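Local coordinates for protein HTH-type transcriptional regulator PrpR (Mycobacterium tuberculosis, PDB 6D2S) that regulates transcription of the genes for short-chain fatty acid catabolism through the glyoxylate and methylcitrate cycles in Mycobacterium tuberculosis, at residues Ser54-Asp59 with Thr73-Val78; Ala65-His70 with Ala92-Leu97; Asp236-Phe241 with Gly266-His271. All blocks are in the same frame, centred on the assembly; numbering follows the deposited sequence. Where two conformers were deposited one is given.

Interactions 1 and 2 belong to the IrrE N-terminal-like part of the chain and meet in one three-stranded sheet: the strand of 73-78 lies between those of 54-59 and 65-70. Interaction 1 is a surface contact made by backbone bonds between parallel strands, apolar side chains on the face toward the helices and a salt bridge at one end, whereas interaction 2, partly buried, brings the neighbouring edge strand against helix 84-99 through side chains alone. Interaction 3 lies on the opposite side of the chain's centre, about 45 Å from interaction 1 between centres, in the C-terminal acyl-CoA regulator region. There a partly buried antiparallel strand pair ends in a bidentate salt bridge with bound waters.

Interaction 1 of 3, residues Ser54-Asp59 with Thr73-Val78; sequences SVVIDD and TKVLRV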
loop_
_atom_site.group_PDB
_atom_site.type_symbol
_atom_site.label_atom_id
_atom_site.label_comp_id
_atom_site.label_asym_id
_atom_site.label_seq_id
_atom_site.Cartn_x
_atom_site.Cartn_y
_atom_site.Cartn_z
ATOM N N SER A 54 -3.035 -23.102 -8.714
ATOM C CA SER A 54 -3.991 -23.434 -7.666
ATOM C C SER A 54 -3.588 -22.718 -6.380
ATOM O O SER A 54 -2.472 -22.910 -5.883
ATOM C CB SER A 54 -4.037 -24.946 -7.436
ATOM O OG SER A 54 -4.585 -25.623 -8.560
ATOM N N VAL A 55 -4.493 -21.919 -5.841
ATOM C CA VAL A 55 -4.268 -21.233 -4.571
ATOM C C VAL A 55 -4.860 -22.093 -3.467
ATOM O O VAL A 55 -6.006 -22.557 -3.573
ATOM C CB VAL A 55 -4.905 -19.831 -4.571
ATOM C CG1 VAL A 55 -4.808 -19.207 -3.179
ATOM C CG2 VAL A 55 -4.257 -18.937 -5.621
ATOM N N VAL A 56 -4.077 -22.339 -2.420
ATOM C CA VAL A 56 -4.524 -23.121 -1.277
ATOM C C VAL A 56 -4.160 -22.369 -0.003
ATOM O O VAL A 56 -3.065 -21.811 0.112
ATOM C CB VAL A 56 -3.909 -24.535 -1.279
ATOM C CG1 VAL A 56 -2.397 -24.457 -1.313
ATOM C CG2 VAL A 56 -4.389 -25.328 -0.079
ATOM N N ILE A 57 -5.085 -22.338 0.942
ATOM C CA ILE A 57 -4.838 -21.715 2.234
ATOM C C ILE A 57 -4.175 -22.758 3.123
ATOM O O ILE A 57 -4.648 -23.897 3.204
ATOM C CB ILE A 57 -6.148 -21.206 2.856
ATOM C CG1 ILE A 57 -6.865 -20.242 1.902
ATOM C CG2 ILE A 57 -5.891 -20.582 4.231
ATOM C CD1 ILE A 57 -6.016 -19.071 1.403
ATOM N N ASP A 58 -3.085 -22.392 3.795
ATOM C CA ASP A 58 -2.315 -23.421 4.493
ATOM C C ASP A 58 -1.707 -22.880 5.781
ATOM O O ASP A 58 -1.486 -21.676 5.932
ATOM C CB ASP A 58 -1.200 -23.972 3.591
ATOM C CG ASP A 58 -0.906 -25.436 3.844
ATOM O OD1 ASP A 58 -1.597 -26.063 4.679
ATOM O OD2 ASP A 58 0.022 -25.966 3.190
ATOM N N ASP A 59 -1.454 -23.786 6.711
ATOM C CA ASP A 59 -0.664 -23.467 7.882
ATOM C C ASP A 59 0.733 -24.054 7.697
ATOM O O ASP A 59 1.032 -24.676 6.674
ATOM C CB ASP A 59 -1.350 -23.964 9.158
ATOM C CG ASP A 59 -1.644 -25.451 9.135
ATOM O OD1 ASP A 59 -1.787 -26.033 8.040
ATOM O OD2 ASP A 59 -1.736 -26.042 10.230
ATOM N N THR A 73 4.687 -27.440 -9.502
ATOM C CA THR A 73 3.321 -27.919 -9.681
ATOM C C THR A 73 2.318 -26.764 -9.718
ATOM O O THR A 73 1.105 -27.004 -9.715
ATOM C CB THR A 73 2.964 -28.914 -8.566
ATOM O OG1 THR A 73 1.634 -29.410 -8.760
ATOM C CG2 THR A 73 3.053 -28.244 -7.201
ATOM N N LYS A 74 2.799 -25.521 -9.740
ATOM C CA LYS A 74 1.964 -24.321 -9.881
ATOM C C LYS A 74 0.911 -24.238 -8.773
ATOM O O LYS A 74 -0.292 -24.124 -9.016
ATOM C CB LYS A 74 1.313 -24.269 -11.268
ATOM C CG LYS A 74 2.323 -24.221 -12.410
ATOM C CD LYS A 74 1.675 -23.781 -13.713
ATOM C CE LYS A 74 0.541 -24.709 -14.108
ATOM N NZ LYS A 74 -0.149 -24.229 -15.339
ATOM N N VAL A 75 1.390 -24.295 -7.536
ATOM C CA VAL A 75 0.544 -24.147 -6.356
ATOM C C VAL A 75 1.040 -22.954 -5.565
ATOM O O VAL A 75 2.238 -22.844 -5.294
ATOM C CB VAL A 75 0.560 -25.414 -5.478
ATOM C CG1 VAL A 75 -0.055 -25.107 -4.099
ATOM C CG2 VAL A 75 -0.188 -26.544 -6.158
ATOM N N LEU A 76 0.117 -22.076 -5.159
ATOM C CA LEU A 76 0.455 -20.962 -4.281
ATOM C C LEU A 76 -0.200 -21.223 -2.932
ATOM O O LEU A 76 -1.431 -21.234 -2.830
ATOM C CB LEU A 76 -0.018 -19.625 -4.849
ATOM C CG LEU A 76 0.222 -18.441 -3.902
ATOM C CD1 LEU A 76 1.719 -18.196 -3.706
ATOM C CD2 LEU A 76 -0.462 -17.177 -4.419
ATOM N N ARG A 77 0.619 -21.438 -1.905
ATOM C CA ARG A 77 0.122 -21.555 -0.540
ATOM C C ARG A 77 0.089 -20.181 0.117
ATOM O O ARG A 77 1.043 -19.405 0.004
ATOM C CB ARG A 77 0.998 -22.520 0.262
ATOM C CG ARG A 77 0.794 -23.956 -0.173
ATOM C CD ARG A 77 1.950 -24.830 0.275
ATOM N NE ARG A 77 2.063 -24.885 1.729
ATOM C CZ ARG A 77 3.221 -24.954 2.381
ATOM N NH1 ARG A 77 4.368 -24.954 1.707
ATOM N NH2 ARG A 77 3.237 -25.016 3.706
ATOM N N VAL A 78 -1.014 -19.880 0.786
ATOM C CA VAL A 78 -1.247 -18.582 1.395
ATOM C C VAL A 78 -1.578 -18.828 2.858
ATOM O O VAL A 78 -2.361 -19.729 3.174
ATOM C CB VAL A 78 -2.383 -17.815 0.685
ATOM C CG1 VAL A 78 -2.681 -16.496 1.407
ATOM C CG2 VAL A 78 -2.019 -17.574 -0.779
HETATM O O HOH W 1 -1.874 -25.979 -10.326
#
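V78 fills the notch between I57 and V55 on one face of a parallel strand pair: CD1 of I57 folds over the strand to within 3.9 Å of V78 CB, and CG1 of V55 lies 4.0 Å from CG2 of V78. This face, which also carries L76, turns to the helices. V55 and V78 both reach I91 of helix 84-99, and helix 39-51 adds A44 and M47 beside V55.

On the other face V56 and R77 stand side by side. In the conformer modelled here, CG1 of V56 sits between the backbone N and the carbonyl carbon of its own residue (chi1 56°) and rests 3.4 Å from CG of R77. The same methyl meets CG1 of V75 at 3.7 Å, a bump received between V75 and the aliphatic root of the arginine.

Between these two layers, five backbone hydrogen bonds run from S54 N with K74 O at one end to D58 N with V78 O at the other. K74 and V75 both face H70, forming a G1 beta bulge at the entry to the central strand.

At the far end D58 reaches across to R77. OD2 of D58 takes NE of R77 at 2.7 Å through the anti lone pair, with an N-H...O angle of 143°. The carboxylate and guanidinium planes are steeply inclined, 72° apart, and NE is the nitrogen bonded to OD2. NH1 of R77 is hydrogen-bonded to NE2 of H70 on the adjoining strand. The arginine thus ties both outer strands to the central one, and its charge is probably offset in part by D58 at this rather exposed end of the sheet.

Interaction 2 of 3, residues Ala65-His70 with Ala92-Leu97; sequences AKRRYH and ATQLAL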
loop_
_atom_site.group_PDB
_atom_site.type_symbol
_atom_site.label_atom_id
_atom_site.label_comp_id
_atom_site.label_asym_id
_atom_site.label_seq_id
_atom_site.Cartn_x
_atom_site.Cartn_y
_atom_site.Cartn_z
ATOM N N ALA A 65 6.138 -17.416 6.735
ATOM C CA ALA A 65 5.901 -16.542 5.598
ATOM C C ALA A 65 4.398 -16.355 5.387
ATOM O O ALA A 65 3.575 -17.126 5.888
ATOM C CB ALA A 65 6.550 -17.121 4.344
ATOM N N LYS A 66 4.036 -15.309 4.632
ATOM C CA LYS A 66 2.631 -15.131 4.272
ATOM C C LYS A 66 2.243 -15.925 3.031
ATOM O O LYS A 66 1.048 -16.124 2.786
ATOM C CB LYS A 66 2.296 -13.648 4.058
ATOM C CG LYS A 66 2.410 -12.792 5.315
ATOM C CD LYS A 66 1.932 -11.365 5.059
ATOM C CE LYS A 66 1.996 -10.515 6.329
ATOM N NZ LYS A 66 1.297 -9.202 6.147
ATOM N N ARG A 67 3.217 -16.374 2.244
ATOM C CA ARG A 67 2.928 -17.194 1.081
ATOM C C ARG A 67 4.169 -17.996 0.720
ATOM O O ARG A 67 5.287 -17.673 1.138
ATOM C CB ARG A 67 2.469 -16.345 -0.114
ATOM C CG ARG A 67 3.611 -15.582 -0.787
ATOM C CD ARG A 67 3.139 -14.738 -1.981
ATOM N NE ARG A 67 4.293 -14.092 -2.595
ATOM C CZ ARG A 67 4.791 -12.919 -2.213
ATOM N NH1 ARG A 67 4.228 -12.230 -1.220
ATOM N NH2 ARG A 67 5.859 -12.429 -2.827
ATOM N N ARG A 68 3.948 -19.060 -0.048
ATOM C CA ARG A 68 5.030 -19.849 -0.630
ATOM C C ARG A 68 4.538 -20.359 -1.973
ATOM O O ARG A 68 3.531 -21.070 -2.032
ATOM C CB ARG A 68 5.440 -21.020 0.276
ATOM C CG ARG A 68 6.668 -21.799 -0.209
ATOM C CD ARG A 68 7.921 -20.939 -0.153
ATOM N NE ARG A 68 9.081 -21.565 -0.786
ATOM C CZ ARG A 68 10.078 -22.137 -0.120
ATOM N NH1 ARG A 68 10.063 -22.173 1.207
ATOM N NH2 ARG A 68 11.093 -22.671 -0.778
ATOM N N TYR A 69 5.232 -19.988 -3.045
ATOM C CA TYR A 69 4.878 -20.451 -4.371
ATOM C C TYR A 69 5.660 -21.723 -4.682
ATOM O O TYR A 69 6.867 -21.794 -4.433
ATOM C CB TYR A 69 5.155 -19.363 -5.410
ATOM C CG TYR A 69 4.708 -19.760 -6.792
ATOM C CD1 TYR A 69 3.405 -20.183 -7.016
ATOM C CD2 TYR A 69 5.582 -19.708 -7.873
ATOM C CE1 TYR A 69 2.981 -20.554 -8.266
ATOM C CE2 TYR A 69 5.163 -20.074 -9.134
ATOM C CZ TYR A 69 3.863 -20.493 -9.324
ATOM O OH TYR A 69 3.433 -20.871 -10.570
ATOM N N HIS A 70 4.958 -22.731 -5.199
ATOM C CA HIS A 70 5.532 -24.012 -5.603
ATOM C C HIS A 70 5.530 -24.061 -7.129
ATOM O O HIS A 70 4.576 -24.563 -7.744
ATOM C CB HIS A 70 4.734 -25.178 -5.007
ATOM C CG HIS A 70 4.843 -25.290 -3.514
ATOM N ND1 HIS A 70 5.461 -26.355 -2.889
ATOM C CD2 HIS A 70 4.410 -24.475 -2.522
ATOM C CE1 HIS A 70 5.407 -26.188 -1.579
ATOM N NE2 HIS A 70 4.778 -25.052 -1.330
ATOM N N ALA A 92 -2.543 -11.564 -5.317
ATOM C CA ALA A 92 -2.316 -10.580 -6.365
ATOM C C ALA A 92 -0.835 -10.253 -6.511
ATOM O O ALA A 92 -0.375 -9.957 -7.622
ATOM C CB ALA A 92 -3.134 -9.307 -6.071
ATOM N N THR A 93 -0.075 -10.323 -5.417
ATOM C CA THR A 93 1.372 -10.158 -5.516
ATOM C C THR A 93 1.975 -11.255 -6.383
ATOM O O THR A 93 2.761 -10.975 -7.294
ATOM C CB THR A 93 2.013 -10.141 -4.127
ATOM O OG1 THR A 93 1.560 -8.990 -3.409
ATOM C CG2 THR A 93 3.550 -10.058 -4.245
ATOM N N GLN A 94 1.569 -12.513 -6.151
ATOM C CA GLN A 94 2.061 -13.609 -6.984
ATOM C C GLN A 94 1.572 -13.479 -8.423
ATOM O O GLN A 94 2.302 -13.824 -9.363
ATOM C CB GLN A 94 1.635 -14.960 -6.395
ATOM C CG GLN A 94 2.348 -16.147 -7.037
ATOM C CD GLN A 94 3.834 -16.118 -6.752
ATOM O OE1 GLN A 94 4.667 -16.365 -7.636
ATOM N NE2 GLN A 94 4.179 -15.812 -5.507
ATOM N N LEU A 95 0.345 -12.979 -8.618
ATOM C CA LEU A 95 -0.163 -12.750 -9.969
ATOM C C LEU A 95 0.743 -11.794 -10.736
ATOM O O LEU A 95 1.035 -12.007 -11.921
ATOM C CB LEU A 95 -1.591 -12.194 -9.906
ATOM C CG LEU A 95 -2.178 -11.526 -11.165
ATOM C CD1 LEU A 95 -2.117 -12.424 -12.367
ATOM C CD2 LEU A 95 -3.630 -11.077 -10.909
ATOM N N ALA A 96 1.218 -10.748 -10.066
ATOM C CA ALA A 96 2.164 -9.839 -10.707
ATOM C C ALA A 96 3.465 -10.549 -11.037
ATOM O O ALA A 96 4.005 -10.392 -12.135
ATOM C CB ALA A 96 2.442 -8.631 -9.807
ATOM N N LEU A 97 4.003 -11.310 -10.085
ATOM C CA LEU A 97 5.272 -11.991 -10.318
ATOM C C LEU A 97 5.197 -12.962 -11.495
ATOM O O LEU A 97 6.183 -13.113 -12.228
ATOM C CB LEU A 97 5.707 -12.708 -9.034
ATOM C CG LEU A 97 6.075 -11.760 -7.882
ATOM C CD1 LEU A 97 6.352 -12.522 -6.576
ATOM C CD2 LEU A 97 7.266 -10.883 -8.254
#
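The layer between a sheet and its covering helix, in the IrrE N-terminal-like part of the protein, is built here from R67 and Y69 of edge strand 67-70 and from T93, Q94 and L97 of helix 84-99. The axes of the two short segments come no closer than 10.4 Å and make an angle of 37°, and the long side chains bridge the interval.

Q94 lies at the middle of the contact. Its chain bends at chi2 (65°), which turns CD toward the tyrosine, and the terminal amide stacks on one face of the Y69 ring with the two planes only 18° apart. CD of Q94 is 3.7 Å from CG of Y69, and the overlap is displaced toward the rim on the CB side of the ring. L76 of the central strand touches R67, Y69 and Q94, while M47 of helix 39-51 packs against Q94.

R67 leaves the strand with CG between the backbone N and the carbonyl carbon, then runs extended to NE. Its guanidinium lies beside the helix, with the CG2 methyl of T93 over one face, 3.6 Å from NH2 of R67 and offset toward the rim. CD1 of L97 lies 3.8 Å from NH2 of R67. OG1 of T93 turns back to the carbonyl of F89.

The chemistry is therefore mostly that of flat polar groups laid against carbon, amide on ring and methyl on guanidinium. The guanidinium keeps a polar partner, since NH1 of R67 is hydrogen-bonded to OE1 of Q90, one helical turn before Q94; it can thus lie against the helix, a methyl covering one face, without giving up that hydrogen bond.

Interaction 3 of 3, residues Asp236-Phe241 with Gly266-His271; sequences DGRSYF and GCDLAH
R238 reaches across to D268 just before strand 239-247 begins and where strand 261-268 ends. Its CB lies 3.8 Å from OD1 of D268, and CD of R238 passes 3.4 Å from the same OD1. A bend at chi3 (59°) then brings NE round to the carboxylate. NE of R238 hydrogen-bonds to OD1 of D268 at 2.6 Å, on the syn lone pair and within the guanidinium plane. At the tip, NH2 of R238 hydrogen-bonds to OD2 of D268 at 2.9 Å, completing a side-on salt bridge with the planes 26° apart. CB of A270 lies at the guanidinium edge, beside NH2.

OD2 of D268 also accepts from A270 N through its anti lone pair, closing an Asx turn where the strand gives way to the 3-10 segment. A second Asx turn, on D236, holds the backbone N of R238. Behind the salt bridge, F241 and C267 form a hydrogen-bonded pair, and L269 N adds a bond to S239 O. The Y240 ring lays one face over CA of D268, and its OH donates to OD2 of D236.

One water bridges OH of Y240 to OD1 of D268, and another joins S239 O to OD2 of D268. With an arginine, a backbone N-H and two waters donating to it, the D268 carboxylate is probably kept ionised, and its rotation is fixed from both oxygens.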
loop_
_atom_site.group_PDB
_atom_site.type_symbol
_atom_site.label_atom_id
_atom_site.label_comp_id
_atom_site.label_asym_id
_atom_site.label_seq_id
_atom_site.Cartn_x
_atom_site.Cartn_y
_atom_site.Cartn_z
ATOM N N ASP A 236 9.539 23.271 4.399
ATOM C CA ASP A 236 9.240 24.278 3.386
ATOM C C ASP A 236 8.533 25.500 3.960
ATOM O O ASP A 236 8.273 26.454 3.222
ATOM C CB ASP A 236 8.392 23.666 2.261
ATOM C CG ASP A 236 7.091 23.056 2.762
ATOM O OD1 ASP A 236 6.863 23.028 3.992
ATOM O OD2 ASP A 236 6.288 22.601 1.917
ATOM N N GLY A 237 8.228 25.504 5.252
ATOM C CA GLY A 237 7.489 26.596 5.845
ATOM C C GLY A 237 5.985 26.473 5.742
ATOM O O GLY A 237 5.273 27.356 6.232
ATOM N N ARG A 238 5.471 25.413 5.126
ATOM C CA ARG A 238 4.032 25.214 5.060
ATOM C C ARG A 238 3.591 24.243 6.144
ATOM O O ARG A 238 4.369 23.406 6.608
ATOM C CB ARG A 238 3.617 24.709 3.676
ATOM C CG ARG A 238 3.990 25.699 2.571
ATOM C CD ARG A 238 3.377 25.329 1.252
ATOM N NE ARG A 238 1.922 25.273 1.325
ATOM C CZ ARG A 238 1.117 26.302 1.077
ATOM N NH1 ARG A 238 1.626 27.481 0.740
ATOM N NH2 ARG A 238 -0.199 26.147 1.160
ATOM N N SER A 239 2.334 24.380 6.556
ATOM C CA SER A 239 1.759 23.510 7.569
ATOM C C SER A 239 1.131 22.293 6.914
ATOM O O SER A 239 0.505 22.397 5.856
ATOM C CB SER A 239 0.708 24.249 8.395
ATOM O OG SER A 239 1.290 25.368 9.055
ATOM N N TYR A 240 1.294 21.145 7.565
ATOM C CA TYR A 240 0.738 19.886 7.097
ATOM C C TYR A 240 -0.216 19.344 8.146
ATOM O O TYR A 240 0.034 19.466 9.349
ATOM C CB TYR A 240 1.844 18.873 6.793
ATOM C CG TYR A 240 2.599 19.229 5.534
ATOM C CD1 TYR A 240 2.413 18.516 4.351
ATOM C CD2 TYR A 240 3.467 20.310 5.519
ATOM C CE1 TYR A 240 3.099 18.872 3.193
ATOM C CE2 TYR A 240 4.154 20.668 4.377
ATOM C CZ TYR A 240 3.969 19.953 3.220
ATOM O OH TYR A 240 4.669 20.336 2.092
ATOM N N PHE A 241 -1.323 18.778 7.675
ATOM C CA PHE A 241 -2.267 18.090 8.536
ATOM C C PHE A 241 -1.927 16.604 8.522
ATOM O O PHE A 241 -1.826 15.996 7.450
ATOM C CB PHE A 241 -3.704 18.331 8.069
ATOM C CG PHE A 241 -4.737 17.894 9.064
ATOM C CD1 PHE A 241 -5.420 18.824 9.824
ATOM C CD2 PHE A 241 -5.001 16.551 9.266
ATOM C CE1 PHE A 241 -6.361 18.429 10.754
ATOM C CE2 PHE A 241 -5.940 16.152 10.201
ATOM C CZ PHE A 241 -6.623 17.084 10.935
ATOM N N GLY A 266 0.378 12.794 5.788
ATOM C CA GLY A 266 0.334 14.240 5.943
ATOM C C GLY A 266 0.066 14.901 4.610
ATOM O O GLY A 266 0.629 14.513 3.587
ATOM N N CYS A 267 -0.813 15.899 4.625
ATOM C CA CYS A 267 -1.089 16.671 3.420
ATOM C C CYS A 267 -1.016 18.153 3.740
ATOM O O CYS A 267 -1.178 18.573 4.890
ATOM C CB CYS A 267 -2.463 16.343 2.808
ATOM S SG CYS A 267 -3.916 16.786 3.802
ATOM N N ASP A 268 -0.760 18.945 2.701
ATOM C CA ASP A 268 -0.714 20.389 2.888
ATOM C C ASP A 268 -1.985 20.850 3.577
ATOM O O ASP A 268 -3.089 20.398 3.260
ATOM C CB ASP A 268 -0.567 21.113 1.551
ATOM C CG ASP A 268 -0.091 22.555 1.715
ATOM O OD1 ASP A 268 1.120 22.810 1.533
ATOM O OD2 ASP A 268 -0.925 23.430 2.031
ATOM N N LEU A 269 -1.833 21.765 4.526
ATOM C CA LEU A 269 -3.016 22.275 5.192
ATOM C C LEU A 269 -4.048 22.772 4.189
ATOM O O LEU A 269 -5.250 22.699 4.452
ATOM C CB LEU A 269 -2.616 23.378 6.179
ATOM C CG LEU A 269 -3.632 23.684 7.263
ATOM C CD1 LEU A 269 -3.998 22.441 8.042
ATOM C CD2 LEU A 269 -3.092 24.789 8.181
ATOM N N ALA A 270 -3.608 23.243 3.013
ATOM C CA ALA A 270 -4.524 23.745 1.992
ATOM C C ALA A 270 -5.358 22.657 1.318
ATOM O O ALA A 270 -6.300 22.992 0.590
ATOM C CB ALA A 270 -3.744 24.516 0.924
ATOM N N HIS A 271 -5.040 21.377 1.516
ATOM C CA HIS A 271 -5.890 20.295 1.041
ATOM C C HIS A 271 -6.758 19.696 2.137
ATOM O O HIS A 271 -7.640 18.884 1.830
ATOM C CB HIS A 271 -5.047 19.164 0.431
ATOM C CG HIS A 271 -4.309 19.564 -0.806
ATOM N ND1 HIS A 271 -4.940 19.778 -2.012
ATOM C CD2 HIS A 271 -2.991 19.782 -1.028
ATOM C CE1 HIS A 271 -4.044 20.115 -2.922
ATOM N NE2 HIS A 271 -2.854 20.126 -2.350
HETATM O O HOH W 2 0.024 25.159 4.509
HETATM O O HOH W 3 2.855 21.113 0.009
#